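Local coordinates for protein hydrogenase 3 maturation protease (Escherichia coli, PDB 2E85) that cleaves a short C-terminal peptide from the precursor of HycE, the large subunit of hydrogenase 3, as a step in maturation of that enzyme, at residues A66-L71 with G115-I120; T5-C10 with T59-V64; A30-G35 with T137-L142; N13-D18 with G122-M127. The protein carries 1 engineered substitution. One frame throughout, in Å; residues are numbered along the deposited sequence.

Interaction 1 of 4, residues A66-L71 with G115-I120; sequences ATDMGL and GIQPDI. With CA (calcium ion), chain F.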
loop_
_atom_site.group_PDB
_atom_site.type_symbol
_atom_site.label_atom_id
_atom_site.label_comp_id
_atom_site.label_asym_id
_atom_site.label_seq_id
_atom_site.Cartn_x
_atom_site.Cartn_y
_atom_site.Cartn_z
ATOM N N ALA B 66 -14.087 5.676 -9.629
ATOM C CA ALA B 66 -14.986 4.799 -10.322
ATOM C C ALA B 66 -14.692 3.367 -9.808
ATOM O O ALA B 66 -13.531 2.934 -9.805
ATOM C CB ALA B 66 -14.726 4.870 -11.829
ATOM N N THR B 67 -15.730 2.640 -9.407
ATOM C CA THR B 67 -15.570 1.380 -8.695
ATOM C C THR B 67 -16.747 0.475 -9.078
ATOM O O THR B 67 -17.874 0.902 -8.961
ATOM C CB THR B 67 -15.682 1.639 -7.159
ATOM O OG1 THR B 67 -14.633 2.524 -6.718
ATOM C CG2 THR B 67 -15.652 0.375 -6.362
ATOM N N ASP B 68 -16.490 -0.768 -9.499
ATOM C CA ASP B 68 -17.616 -1.668 -9.793
ATOM C C ASP B 68 -18.214 -2.123 -8.453
ATOM O O ASP B 68 -17.504 -2.703 -7.607
ATOM C CB ASP B 68 -17.199 -2.857 -10.674
ATOM C CG ASP B 68 -18.380 -3.806 -10.998
ATOM O OD1 ASP B 68 -19.548 -3.361 -11.051
ATOM O OD2 ASP B 68 -18.119 -5.016 -11.219
ATOM N N MET B 69 -19.497 -1.848 -8.276
ATOM C CA MET B 69 -20.224 -2.144 -7.041
ATOM C C MET B 69 -21.440 -3.008 -7.340
ATOM O O MET B 69 -22.248 -3.291 -6.438
ATOM C CB MET B 69 -20.656 -0.841 -6.330
ATOM C CG MET B 69 -19.493 0.097 -5.814
ATOM S SD MET B 69 -20.025 1.743 -5.236
ATOM C CE MET B 69 -20.551 2.493 -6.816
ATOM N N GLY B 70 -21.579 -3.387 -8.608
ATOM C CA GLY B 70 -22.720 -4.191 -9.081
ATOM C C GLY B 70 -24.024 -3.428 -9.208
ATOM O O GLY B 70 -25.103 -4.030 -9.215
ATOM N N LEU B 71 -23.943 -2.107 -9.341
ATOM C CA LEU B 71 -25.102 -1.214 -9.431
ATOM C C LEU B 71 -25.374 -0.729 -10.859
ATOM O O LEU B 71 -24.605 -1.054 -11.775
ATOM C CB LEU B 71 -24.895 -0.003 -8.490
ATOM C CG LEU B 71 -24.828 -0.301 -6.982
ATOM C CD1 LEU B 71 -24.675 0.965 -6.119
ATOM C CD2 LEU B 71 -26.044 -1.070 -6.565
ATOM N N GLY B 115 -17.605 5.839 -4.190
ATOM C CA GLY B 115 -17.526 5.072 -5.427
ATOM C C GLY B 115 -18.593 5.562 -6.381
ATOM O O GLY B 115 -19.710 5.933 -5.976
ATOM N N ILE B 116 -18.249 5.549 -7.654
ATOM C CA ILE B 116 -19.193 5.836 -8.719
ATOM C C ILE B 116 -19.161 4.612 -9.615
ATOM O O ILE B 116 -18.059 4.200 -10.065
ATOM C CB ILE B 116 -18.734 7.021 -9.597
ATOM C CG1 ILE B 116 -18.688 8.304 -8.790
ATOM C CG2 ILE B 116 -19.614 7.160 -10.860
ATOM C CD1 ILE B 116 -17.917 9.450 -9.443
ATOM N N GLN B 117 -20.345 4.075 -9.920
ATOM C CA GLN B 117 -20.437 2.887 -10.779
ATOM C C GLN B 117 -20.128 3.185 -12.235
ATOM O O GLN B 117 -20.856 3.934 -12.876
ATOM C CB GLN B 117 -21.832 2.286 -10.692
ATOM C CG GLN B 117 -22.000 1.074 -11.609
ATOM C CD GLN B 117 -21.322 -0.118 -11.084
ATOM O OE1 GLN B 117 -21.501 -0.468 -9.917
ATOM N NE2 GLN B 117 -20.547 -0.782 -11.927
ATOM N N PRO B 118 -19.061 2.564 -12.776
ATOM C CA PRO B 118 -18.848 2.689 -14.215
ATOM C C PRO B 118 -19.713 1.738 -15.010
ATOM O O PRO B 118 -20.267 0.746 -14.475
ATOM C CB PRO B 118 -17.386 2.287 -14.393
ATOM C CG PRO B 118 -17.156 1.276 -13.351
ATOM C CD PRO B 118 -17.962 1.817 -12.133
ATOM N N ASP B 119 -19.819 2.046 -16.291
ATOM C CA ASP B 119 -20.429 1.143 -17.232
ATOM C C ASP B 119 -19.387 0.479 -18.073
ATOM O O ASP B 119 -19.251 -0.753 -18.060
ATOM C CB ASP B 119 -21.424 1.846 -18.139
ATOM C CG ASP B 119 -22.341 0.837 -18.869
ATOM O OD1 ASP B 119 -22.143 -0.375 -18.577
ATOM O OD2 ASP B 119 -23.173 1.264 -19.715
ATOM N N ILE B 120 -18.676 1.289 -18.839
ATOM C CA ILE B 120 -17.665 0.738 -19.750
ATOM C C ILE B 120 -16.286 1.194 -19.298
ATOM O O ILE B 120 -16.040 2.377 -19.035
ATOM C CB ILE B 120 -17.942 1.096 -21.256
ATOM C CG1 ILE B 120 -17.804 2.616 -21.503
ATOM C CG2 ILE B 120 -19.316 0.467 -21.734
ATOM C CD1 ILE B 120 -16.423 3.140 -21.672
HETATM CA CA CA F . -11.082 3.276 -10.653
HETATM O O HOH W 1 -10.501 1.691 -8.931
HETATM O O HOH W 2 -8.806 3.037 -9.805
HETATM O O HOH W 3 -11.182 1.169 -11.434
#
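At the C-terminal edge of the parallel part of the central sheet, the ends of strands 60-66 and 111-116 run side by side beside a calcium site. One parallel bridge pairs Ala-66 with Ile-116, and Thr-67 N donates to Ile-116 O (2.9 Å) from above the carbonyl plane. Ala-66 O is not used in that pairing bond; it binds the calcium ion at 2.6 Å, and three waters, Asp-19 and Asp-65 are further ligands. By similarity these two aspartates also bind nickel, so the strand ends probably border the metal site of this peptidase A31 enzyme. Beyond the bridge the link passes to the side chain of Gln-117, whose CG is anti to the backbone N and whose chain bends at chi2 (75°), bringing the amide against the backbone of the 68-71 loop. Gln-117 OE1 accepts Met-69 N at 2.9 Å in the carbonyl plane, on a lone pair, and Leu-71 N at 3.0 Å from well above that plane. Gln-117 NE2 gives one nearly straight bond to Asp-68 OD1 (2.9 Å, 168°) and another to Pro-118 O (3.0 Å), both close to the amide plane, which fixes its rotation. Asp-68 OD1 also receives Gly-70 N, forming an Asx turn. An alanine at Gln-117 would remove all four amide bonds and would probably loosen the loop. Alongside, Met-69 CE packs 3.6 Å from Gly-115 O, while Pro-118 CD lies 3.3 Å from Thr-67 O.

Interaction 2 of 4, residues T5-C10 with T59-V64; sequences TDVLLC and TRLLIV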
loop_
_atom_site.group_PDB
_atom_site.type_symbol
_atom_site.label_atom_id
_atom_site.label_comp_id
_atom_site.label_asym_id
_atom_site.label_seq_id
_atom_site.Cartn_x
_atom_site.Cartn_y
_atom_site.Cartn_z
ATOM N N THR B 5 -7.551 22.071 5.394
ATOM C CA THR B 5 -8.496 21.293 6.172
ATOM C C THR B 5 -8.916 20.061 5.358
ATOM O O THR B 5 -8.610 18.938 5.732
ATOM C CB THR B 5 -9.739 22.133 6.577
ATOM O OG1 THR B 5 -10.267 22.819 5.426
ATOM C CG2 THR B 5 -9.333 23.168 7.608
ATOM N N ASP B 6 -9.607 20.302 4.256
ATOM C CA ASP B 6 -10.165 19.247 3.447
ATOM C C ASP B 6 -9.247 18.884 2.294
ATOM O O ASP B 6 -8.704 19.765 1.643
ATOM C CB ASP B 6 -11.510 19.724 2.912
ATOM C CG ASP B 6 -12.525 19.928 3.998
ATOM O OD1 ASP B 6 -12.450 19.221 5.005
ATOM O OD2 ASP B 6 -13.417 20.781 3.823
ATOM N N VAL B 7 -9.124 17.596 2.020
ATOM C CA VAL B 7 -8.367 17.132 0.839
ATOM C C VAL B 7 -9.253 16.167 0.065
ATOM O O VAL B 7 -9.930 15.348 0.670
ATOM C CB VAL B 7 -7.038 16.452 1.263
ATOM C CG1 VAL B 7 -6.304 15.880 0.050
ATOM C CG2 VAL B 7 -6.129 17.486 1.980
ATOM N N LEU B 8 -9.208 16.282 -1.264
ATOM C CA LEU B 8 -9.984 15.430 -2.165
ATOM C C LEU B 8 -9.002 14.684 -3.044
ATOM O O LEU B 8 -8.235 15.298 -3.798
ATOM C CB LEU B 8 -10.927 16.293 -3.009
ATOM C CG LEU B 8 -11.619 15.627 -4.217
ATOM C CD1 LEU B 8 -12.419 14.409 -3.785
ATOM C CD2 LEU B 8 -12.454 16.616 -5.039
ATOM N N LEU B 9 -8.998 13.358 -2.929
ATOM C CA LEU B 9 -8.093 12.521 -3.761
ATOM C C LEU B 9 -8.947 11.934 -4.853
ATOM O O LEU B 9 -9.903 11.217 -4.570
ATOM C CB LEU B 9 -7.437 11.409 -2.941
ATOM C CG LEU B 9 -6.631 10.381 -3.778
ATOM C CD1 LEU B 9 -5.403 11.042 -4.468
ATOM C CD2 LEU B 9 -6.190 9.182 -2.980
ATOM N N CYS B 10 -8.620 12.267 -6.103
ATOM C CA CYS B 10 -9.400 11.759 -7.239
ATOM C C CYS B 10 -8.603 10.644 -7.877
ATOM O O CYS B 10 -7.501 10.907 -8.352
ATOM C CB CYS B 10 -9.608 12.819 -8.309
ATOM S SG CYS B 10 -10.743 14.144 -7.779
ATOM N N THR B 59 -7.766 17.487 7.950
ATOM C CA THR B 59 -8.739 17.095 8.958
ATOM C C THR B 59 -9.779 16.140 8.357
ATOM O O THR B 59 -10.429 15.374 9.073
ATOM C CB THR B 59 -9.453 18.344 9.546
ATOM O OG1 THR B 59 -9.955 19.156 8.472
ATOM C CG2 THR B 59 -8.465 19.178 10.358
ATOM N N ARG B 60 -9.955 16.219 7.044
ATOM C CA ARG B 60 -10.940 15.398 6.361
ATOM C C ARG B 60 -10.425 15.059 4.975
ATOM O O ARG B 60 -9.909 15.919 4.276
ATOM C CB ARG B 60 -12.278 16.135 6.254
ATOM C CG ARG B 60 -13.311 15.509 5.313
ATOM C CD ARG B 60 -14.671 16.106 5.553
ATOM N NE ARG B 60 -14.744 17.523 5.180
ATOM C CZ ARG B 60 -15.849 18.260 5.266
ATOM N NH1 ARG B 60 -16.982 17.721 5.711
ATOM N NH2 ARG B 60 -15.827 19.525 4.889
ATOM N N LEU B 61 -10.537 13.784 4.611
ATOM C CA LEU B 61 -10.103 13.302 3.312
ATOM C C LEU B 61 -11.284 12.595 2.607
ATOM O O LEU B 61 -11.863 11.654 3.164
ATOM C CB LEU B 61 -8.975 12.308 3.476
ATOM C CG LEU B 61 -8.543 11.606 2.171
ATOM C CD1 LEU B 61 -7.884 12.541 1.204
ATOM C CD2 LEU B 61 -7.647 10.425 2.496
ATOM N N LEU B 62 -11.598 13.048 1.390
ATOM C CA LEU B 62 -12.602 12.427 0.526
ATOM C C LEU B 62 -11.864 11.783 -0.646
ATOM O O LEU B 62 -11.066 12.443 -1.307
ATOM C CB LEU B 62 -13.570 13.484 -0.026
ATOM C CG LEU B 62 -14.644 13.040 -1.019
ATOM C CD1 LEU B 62 -15.540 11.865 -0.538
ATOM C CD2 LEU B 62 -15.510 14.202 -1.435
ATOM N N ILE B 63 -12.185 10.529 -0.916
ATOM C CA ILE B 63 -11.583 9.813 -2.044
ATOM C C ILE B 63 -12.702 9.477 -2.992
ATOM O O ILE B 63 -13.721 8.926 -2.559
ATOM C CB ILE B 63 -10.926 8.504 -1.563
ATOM C CG1 ILE B 63 -9.847 8.819 -0.531
ATOM C CG2 ILE B 63 -10.331 7.717 -2.734
ATOM C CD1 ILE B 63 -9.379 7.625 0.299
ATOM N N VAL B 64 -12.527 9.819 -4.268
ATOM C CA VAL B 64 -13.544 9.562 -5.282
ATOM C C VAL B 64 -12.930 8.689 -6.378
ATOM O O VAL B 64 -11.886 9.035 -6.944
ATOM C CB VAL B 64 -14.058 10.876 -5.922
ATOM C CG1 VAL B 64 -14.909 10.586 -7.194
ATOM C CG2 VAL B 64 -14.802 11.762 -4.864
HETATM O O HOH W 4 -12.709 19.617 7.580
#
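Strands 6-10 and 60-64 are adjacent parallel strands inside the central sheet of this alpha/beta protein, flanked by strands 38-43 and 111-116; their axes approach to 4.7 Å at an 18° angle. The backbone bonds alternate as a parallel ladder requires: Val-7 N to Arg-60 O, Leu-62 N to Val-7 O, Leu-9 N to Leu-62 O (2.8 Å) and Val-64 N to Leu-9 O, each donor lying nearly along the C=O axis. Apolar contacts fall on both faces. On the face of Leu-8, Leu-62 and Val-64, Leu-8 CD1 reaches Leu-62 CG (3.8 Å) and Val-64 CG2 (3.7 Å); on the other, Val-7 CG1 meets Leu-61 CD1 at 3.9 Å. Charge is concentrated at the start of the strands, where Arg-60, bent at chi3 (67°), holds Asp-6 with two nitrogens along one side of the guanidinium, NE to OD1 and NH2 to OD2, both 2.9 Å, each oxygen approached from above the carboxylate plane. The two planes are turned 43° apart. Arg-60 NH1 is bonded to Trp-145 O. A leucine here would remove both salt-bridge bonds and the one to Trp-145 O, and would probably leave the buried Asp-6 carboxylate poorly compensated. A water donates to Asp-6 OD1 at 2.6 Å and also hydrogen-bonds to Thr-59 OG1.

Interaction 3 of 4, residues A30-G35 with T137-L142; sequences AAAPKG and TVYQRL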
loop_
_atom_site.group_PDB
_atom_site.type_symbol
_atom_site.label_atom_id
_atom_site.label_comp_id
_atom_site.label_asym_id
_atom_site.label_seq_id
_atom_site.Cartn_x
_atom_site.Cartn_y
_atom_site.Cartn_z
ATOM N N ALA B 30 -10.546 22.130 -10.980
ATOM C CA ALA B 30 -9.451 23.015 -11.402
ATOM C C ALA B 30 -10.028 24.230 -12.128
ATOM O O ALA B 30 -9.547 25.363 -11.958
ATOM C CB ALA B 30 -8.469 22.268 -12.287
ATOM N N ALA B 31 -11.080 23.995 -12.909
ATOM C CA ALA B 31 -11.713 25.032 -13.707
ATOM C C ALA B 31 -12.606 25.948 -12.871
ATOM O O ALA B 31 -12.739 27.160 -13.159
ATOM C CB ALA B 31 -12.508 24.398 -14.842
ATOM N N ALA B 32 -13.194 25.380 -11.829
ATOM C CA ALA B 32 -14.157 26.092 -11.002
ATOM C C ALA B 32 -14.162 25.464 -9.599
ATOM O O ALA B 32 -14.959 24.569 -9.321
ATOM C CB ALA B 32 -15.551 26.064 -11.634
ATOM N N PRO B 33 -13.247 25.905 -8.729
ATOM C CA PRO B 33 -13.165 25.330 -7.377
ATOM C C PRO B 33 -14.453 25.362 -6.572
ATOM O O PRO B 33 -15.221 26.326 -6.644
ATOM C CB PRO B 33 -12.083 26.182 -6.700
ATOM C CG PRO B 33 -11.188 26.580 -7.854
ATOM C CD PRO B 33 -12.172 26.892 -8.959
ATOM N N LYS B 34 -14.669 24.289 -5.819
ATOM C CA LYS B 34 -15.792 24.183 -4.911
ATOM C C LYS B 34 -15.302 23.863 -3.509
ATOM O O LYS B 34 -14.469 22.965 -3.326
ATOM C CB LYS B 34 -16.771 23.120 -5.406
ATOM C CG LYS B 34 -17.525 23.523 -6.694
ATOM C CD LYS B 34 -18.634 24.562 -6.430
ATOM C CE LYS B 34 -19.426 24.906 -7.700
ATOM N NZ LYS B 34 -20.563 25.818 -7.414
ATOM N N GLY B 35 -15.822 24.588 -2.521
ATOM C CA GLY B 35 -15.478 24.317 -1.125
ATOM C C GLY B 35 -14.041 24.656 -0.805
ATOM O O GLY B 35 -13.421 25.501 -1.481
ATOM N N THR B 137 -22.846 15.490 -10.135
ATOM C CA THR B 137 -23.568 15.403 -8.873
ATOM C C THR B 137 -22.613 15.547 -7.676
ATOM O O THR B 137 -22.865 16.313 -6.754
ATOM C CB THR B 137 -24.408 14.093 -8.782
ATOM O OG1 THR B 137 -25.359 14.083 -9.851
ATOM C CG2 THR B 137 -25.161 14.027 -7.461
ATOM N N VAL B 138 -21.500 14.835 -7.717
ATOM C CA VAL B 138 -20.533 14.856 -6.636
ATOM C C VAL B 138 -19.912 16.266 -6.562
ATOM O O VAL B 138 -19.755 16.830 -5.495
ATOM C CB VAL B 138 -19.465 13.734 -6.814
ATOM C CG1 VAL B 138 -18.401 13.857 -5.760
ATOM C CG2 VAL B 138 -20.118 12.337 -6.695
ATOM N N TYR B 139 -19.611 16.829 -7.721
ATOM C CA TYR B 139 -18.970 18.141 -7.803
ATOM C C TYR B 139 -19.829 19.200 -7.136
ATOM O O TYR B 139 -19.318 20.027 -6.406
ATOM C CB TYR B 139 -18.683 18.492 -9.267
ATOM C CG TYR B 139 -18.288 19.919 -9.522
ATOM C CD1 TYR B 139 -16.991 20.374 -9.221
ATOM C CD2 TYR B 139 -19.202 20.814 -10.085
ATOM C CE1 TYR B 139 -16.622 21.680 -9.472
ATOM C CE2 TYR B 139 -18.865 22.116 -10.310
ATOM C CZ TYR B 139 -17.569 22.545 -10.012
ATOM O OH TYR B 139 -17.212 23.851 -10.249
ATOM N N GLN B 140 -21.137 19.112 -7.358
ATOM C CA GLN B 140 -22.084 20.074 -6.818
ATOM C C GLN B 140 -22.319 19.885 -5.330
ATOM O O GLN B 140 -22.941 20.732 -4.688
ATOM C CB GLN B 140 -23.395 20.007 -7.596
ATOM C CG GLN B 140 -23.208 20.525 -9.016
ATOM C CD GLN B 140 -22.974 22.045 -9.142
ATOM O OE1 GLN B 140 -23.109 22.803 -8.177
ATOM N NE2 GLN B 140 -22.653 22.489 -10.356
ATOM N N ARG B 141 -21.830 18.788 -4.771
ATOM C CA ARG B 141 -21.981 18.620 -3.327
ATOM C C ARG B 141 -20.733 19.003 -2.573
ATOM O O ARG B 141 -20.742 19.026 -1.353
ATOM C CB ARG B 141 -22.454 17.218 -2.965
ATOM C CG ARG B 141 -23.834 17.014 -3.575
ATOM C CD ARG B 141 -24.819 16.296 -2.748
ATOM N NE ARG B 141 -25.790 15.760 -3.675
ATOM C CZ ARG B 141 -26.379 14.591 -3.530
ATOM N NH1 ARG B 141 -26.129 13.879 -2.435
ATOM N NH2 ARG B 141 -27.231 14.156 -4.459
ATOM N N LEU B 142 -19.652 19.295 -3.298
ATOM C CA LEU B 142 -18.366 19.616 -2.627
ATOM C C LEU B 142 -18.444 20.881 -1.763
ATOM O O LEU B 142 -17.856 20.955 -0.685
ATOM C CB LEU B 142 -17.223 19.735 -3.640
ATOM C CG LEU B 142 -16.760 18.478 -4.353
ATOM C CD1 LEU B 142 -15.704 18.796 -5.410
ATOM C CD2 LEU B 142 -16.223 17.390 -3.375
HETATM O O HOH W 5 -22.236 23.778 -5.663
HETATM O O HOH W 6 -22.302 25.724 -9.450
#
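The Lys-34 side chain crosses that of Tyr-139 at about a right angle, its methylene groups passing obliquely by the ring. Lys-34 CG lies 3.5 Å from Tyr-139 CE1, and Lys-34 CE is 3.5 Å from Tyr-139 OH, so the aliphatic chain rather than the ammonium makes the contact. Tyr-139 has CG anti to its backbone N (chi1 168°), which lets the ring reach across to the loop at 32-34. There Tyr-139 OH donates a very short bond to Ala-32 O (2.5 Å), in the carbonyl plane and on a lone pair, with that oxygen at the ring edge. Ala-32 CB presses on Tyr-139 OH at 3.1 Å, a tight fit. The contact thereby ties the exit of helix 21-31, where Ala-32 is the first residue to leave helical torsions, to the C-terminal part of helix 129-141. Tyr-139 also touches Leu-25 and Lys-28 of helix 21-31. On the backbone side, Lys-34 CB packs against Leu-142 CB at 3.8 Å. Bent near its base at chi2 (-75°) and extended beyond, Lys-34 reaches Gln-140 through two waters: Lys-34 NZ donates to both, at 2.7 and 3.2 Å, and both donate to Gln-140 OE1. One of these waters also donates to Gln-140 O, while Gln-140 NE2 is bonded to Glu-136.

Interaction 4 of 4, residues N13-D18 with G122-M127; sequences NSMMGD and GFYYPM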
loop_
_atom_site.group_PDB
_atom_site.type_symbol
_atom_site.label_atom_id
_atom_site.label_comp_id
_atom_site.label_asym_id
_atom_site.label_seq_id
_atom_site.Cartn_x
_atom_site.Cartn_y
_atom_site.Cartn_z
ATOM N N ASN B 13 -8.319 6.806 -14.406
ATOM C CA ASN B 13 -7.487 6.871 -15.609
ATOM C C ASN B 13 -8.379 7.361 -16.739
ATOM O O ASN B 13 -9.329 6.671 -17.092
ATOM C CB ASN B 13 -6.913 5.484 -15.885
ATOM C CG ASN B 13 -5.908 5.454 -17.043
ATOM O OD1 ASN B 13 -5.833 6.378 -17.858
ATOM N ND2 ASN B 13 -5.115 4.392 -17.089
ATOM N N SER B 14 -8.093 8.554 -17.282
ATOM C CA SER B 14 -8.945 9.155 -18.312
ATOM C C SER B 14 -8.853 8.364 -19.607
ATOM O O SER B 14 -9.695 8.536 -20.498
ATOM C CB SER B 14 -8.575 10.601 -18.652
ATOM O OG SER B 14 -8.680 11.493 -17.553
ATOM N N MET B 15 -7.814 7.541 -19.730
ATOM C CA MET B 15 -7.655 6.684 -20.909
ATOM C C MET B 15 -8.369 5.343 -20.750
ATOM O O MET B 15 -8.141 4.418 -21.538
ATOM C CB MET B 15 -6.168 6.504 -21.256
ATOM C CG MET B 15 -5.456 7.805 -21.697
ATOM S SD MET B 15 -6.212 8.593 -23.151
ATOM C CE MET B 15 -7.004 10.029 -22.424
ATOM N N MET B 16 -9.240 5.227 -19.737
ATOM C CA MET B 16 -9.949 3.965 -19.495
ATOM C C MET B 16 -11.470 4.143 -19.382
ATOM O O MET B 16 -12.126 3.525 -18.527
ATOM C CB MET B 16 -9.342 3.222 -18.303
ATOM C CG MET B 16 -7.931 2.646 -18.559
ATOM S SD MET B 16 -7.855 1.253 -19.766
ATOM C CE MET B 16 -8.491 -0.047 -18.804
ATOM N N GLY B 17 -12.019 4.987 -20.259
ATOM C CA GLY B 17 -13.479 5.171 -20.351
ATOM C C GLY B 17 -14.073 5.708 -19.056
ATOM O O GLY B 17 -13.644 6.761 -18.555
ATOM N N ASP B 18 -15.083 5.015 -18.532
ATOM C CA ASP B 18 -15.736 5.472 -17.310
ATOM C C ASP B 18 -14.808 5.478 -16.092
ATOM O O ASP B 18 -15.123 6.151 -15.108
ATOM C CB ASP B 18 -17.010 4.664 -17.011
ATOM C CG ASP B 18 -18.166 5.005 -17.947
ATOM O OD1 ASP B 18 -18.178 6.132 -18.496
ATOM O OD2 ASP B 18 -19.063 4.120 -18.115
ATOM N N GLY B 122 -12.290 0.554 -20.535
ATOM C CA GLY B 122 -11.427 0.007 -21.558
ATOM C C GLY B 122 -10.623 1.109 -22.201
ATOM O O GLY B 122 -11.011 2.283 -22.178
ATOM N N PHE B 123 -9.502 0.703 -22.793
ATOM C CA PHE B 123 -8.541 1.638 -23.334
ATOM C C PHE B 123 -9.119 2.506 -24.440
ATOM O O PHE B 123 -9.604 1.992 -25.470
ATOM C CB PHE B 123 -7.290 0.906 -23.818
ATOM C CG PHE B 123 -6.216 1.825 -24.293
ATOM C CD1 PHE B 123 -5.513 2.619 -23.388
ATOM C CD2 PHE B 123 -5.910 1.913 -25.651
ATOM C CE1 PHE B 123 -4.523 3.487 -23.818
ATOM C CE2 PHE B 123 -4.911 2.772 -26.098
ATOM C CZ PHE B 123 -4.208 3.559 -25.174
ATOM N N TYR B 124 -9.057 3.819 -24.228
ATOM C CA TYR B 124 -9.560 4.807 -25.195
ATOM C C TYR B 124 -11.094 4.816 -25.391
ATOM O O TYR B 124 -11.605 5.427 -26.344
ATOM C CB TYR B 124 -8.866 4.638 -26.553
ATOM C CG TYR B 124 -7.738 5.596 -26.884
ATOM C CD1 TYR B 124 -6.556 5.601 -26.155
ATOM C CD2 TYR B 124 -7.843 6.461 -27.976
ATOM C CE1 TYR B 124 -5.505 6.459 -26.495
ATOM C CE2 TYR B 124 -6.809 7.322 -28.320
ATOM C CZ TYR B 124 -5.646 7.316 -27.577
ATOM O OH TYR B 124 -4.614 8.170 -27.927
ATOM N N TYR B 125 -11.833 4.179 -24.483
ATOM C CA TYR B 125 -13.296 4.267 -24.510
ATOM C C TYR B 125 -13.736 5.690 -24.113
ATOM O O TYR B 125 -13.044 6.371 -23.320
ATOM C CB TYR B 125 -13.905 3.296 -23.498
ATOM C CG TYR B 125 -13.840 1.818 -23.836
ATOM C CD1 TYR B 125 -13.130 1.334 -24.961
ATOM C CD2 TYR B 125 -14.499 0.894 -23.031
ATOM C CE1 TYR B 125 -13.070 -0.026 -25.230
ATOM C CE2 TYR B 125 -14.438 -0.461 -23.287
ATOM C CZ TYR B 125 -13.742 -0.916 -24.407
ATOM O OH TYR B 125 -13.681 -2.279 -24.643
ATOM N N PRO B 126 -14.907 6.136 -24.611
ATOM C CA PRO B 126 -15.476 7.393 -24.158
ATOM C C PRO B 126 -16.071 7.184 -22.764
ATOM O O PRO B 126 -16.221 6.033 -22.331
ATOM C CB PRO B 126 -16.591 7.645 -25.174
ATOM C CG PRO B 126 -17.041 6.251 -25.561
ATOM C CD PRO B 126 -15.759 5.484 -25.633
ATOM N N MET B 127 -16.353 8.270 -22.058
ATOM C CA MET B 127 -17.137 8.207 -20.817
ATOM C C MET B 127 -18.628 8.189 -21.165
ATOM O O MET B 127 -19.069 8.889 -22.092
ATOM C CB MET B 127 -16.803 9.421 -19.938
ATOM C CG MET B 127 -17.586 9.546 -18.642
ATOM S SD MET B 127 -16.971 10.901 -17.604
ATOM C CE MET B 127 -15.210 10.638 -17.849
#
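Sulfur and aromatic carbon supply the apolar centre, where Met-15 and Met-16 meet the 122-125 turn. The Met-15 and Tyr-124 side chains run alongside each other in the same direction, and Met-15 SD sits 4.6 Å from the Tyr-124 ring centroid, 35° off the ring normal, an oblique Met-aromatic contact. Met-15 CB approaches Phe-123 CE1, and one face of the Phe-123 ring carries Tyr-124 CD1. Met-16, bent at chi2 and chi3, brings SD to 3.5 Å from Phe-123 N, while its CE lies near Gly-122 CA. Gly-17 allows the closest backbone approach: its CA comes within 3.2 Å of Tyr-125 O, and a side chain there would strike Tyr-125 CB. Gly-122 CA lies over the centre of the Tyr-125 ring, 3.4 Å above its plane, and a side chain there would run into that ring. The polar link between the loops is Tyr-124 N to Met-15 O (2.9 Å, 165°), the donor standing above the carbonyl plane; Phe-123 CA approaches the same oxygen. Farther out, Asp-18 OD1 lies 3.3 Å from Met-127 CA and accepts Thr-128 N, while its OD2 accepts Asp-119 N and Ile-120 N, so three backbone donors hold this buried carboxylate. Asn-13 OD1 accepts Met-15 N in an Asx turn. Two beta turns thus pack together, type I at 13-16 and type II at 122-125, the first of them in the loop that leads to Asp-19, a calcium ligand here and by similarity a nickel ligand.

Interaction 2 is the buried one, a regular ladder between central strands; interactions 1 and 3 are partly buried, and interaction 4 lies at the surface. Interactions 1 and 2 share the sheet and touch where Ile-116 CD1 packs on Val-64 CG1, but backbone pairing gives way to side-chain amide bonds as the strands end. Interaction 3 joins two helix ends over one sheet face, its Leu-142 packing on Leu-8 and Leu-62 of interaction 2, and adds water bridges between Lys-34 and Gln-140. Interaction 4 joins loops rather than regular elements and relies on methionine and aromatic contacts; Asp-18 ties it to interaction 1 through Asp-119 and Ile-120.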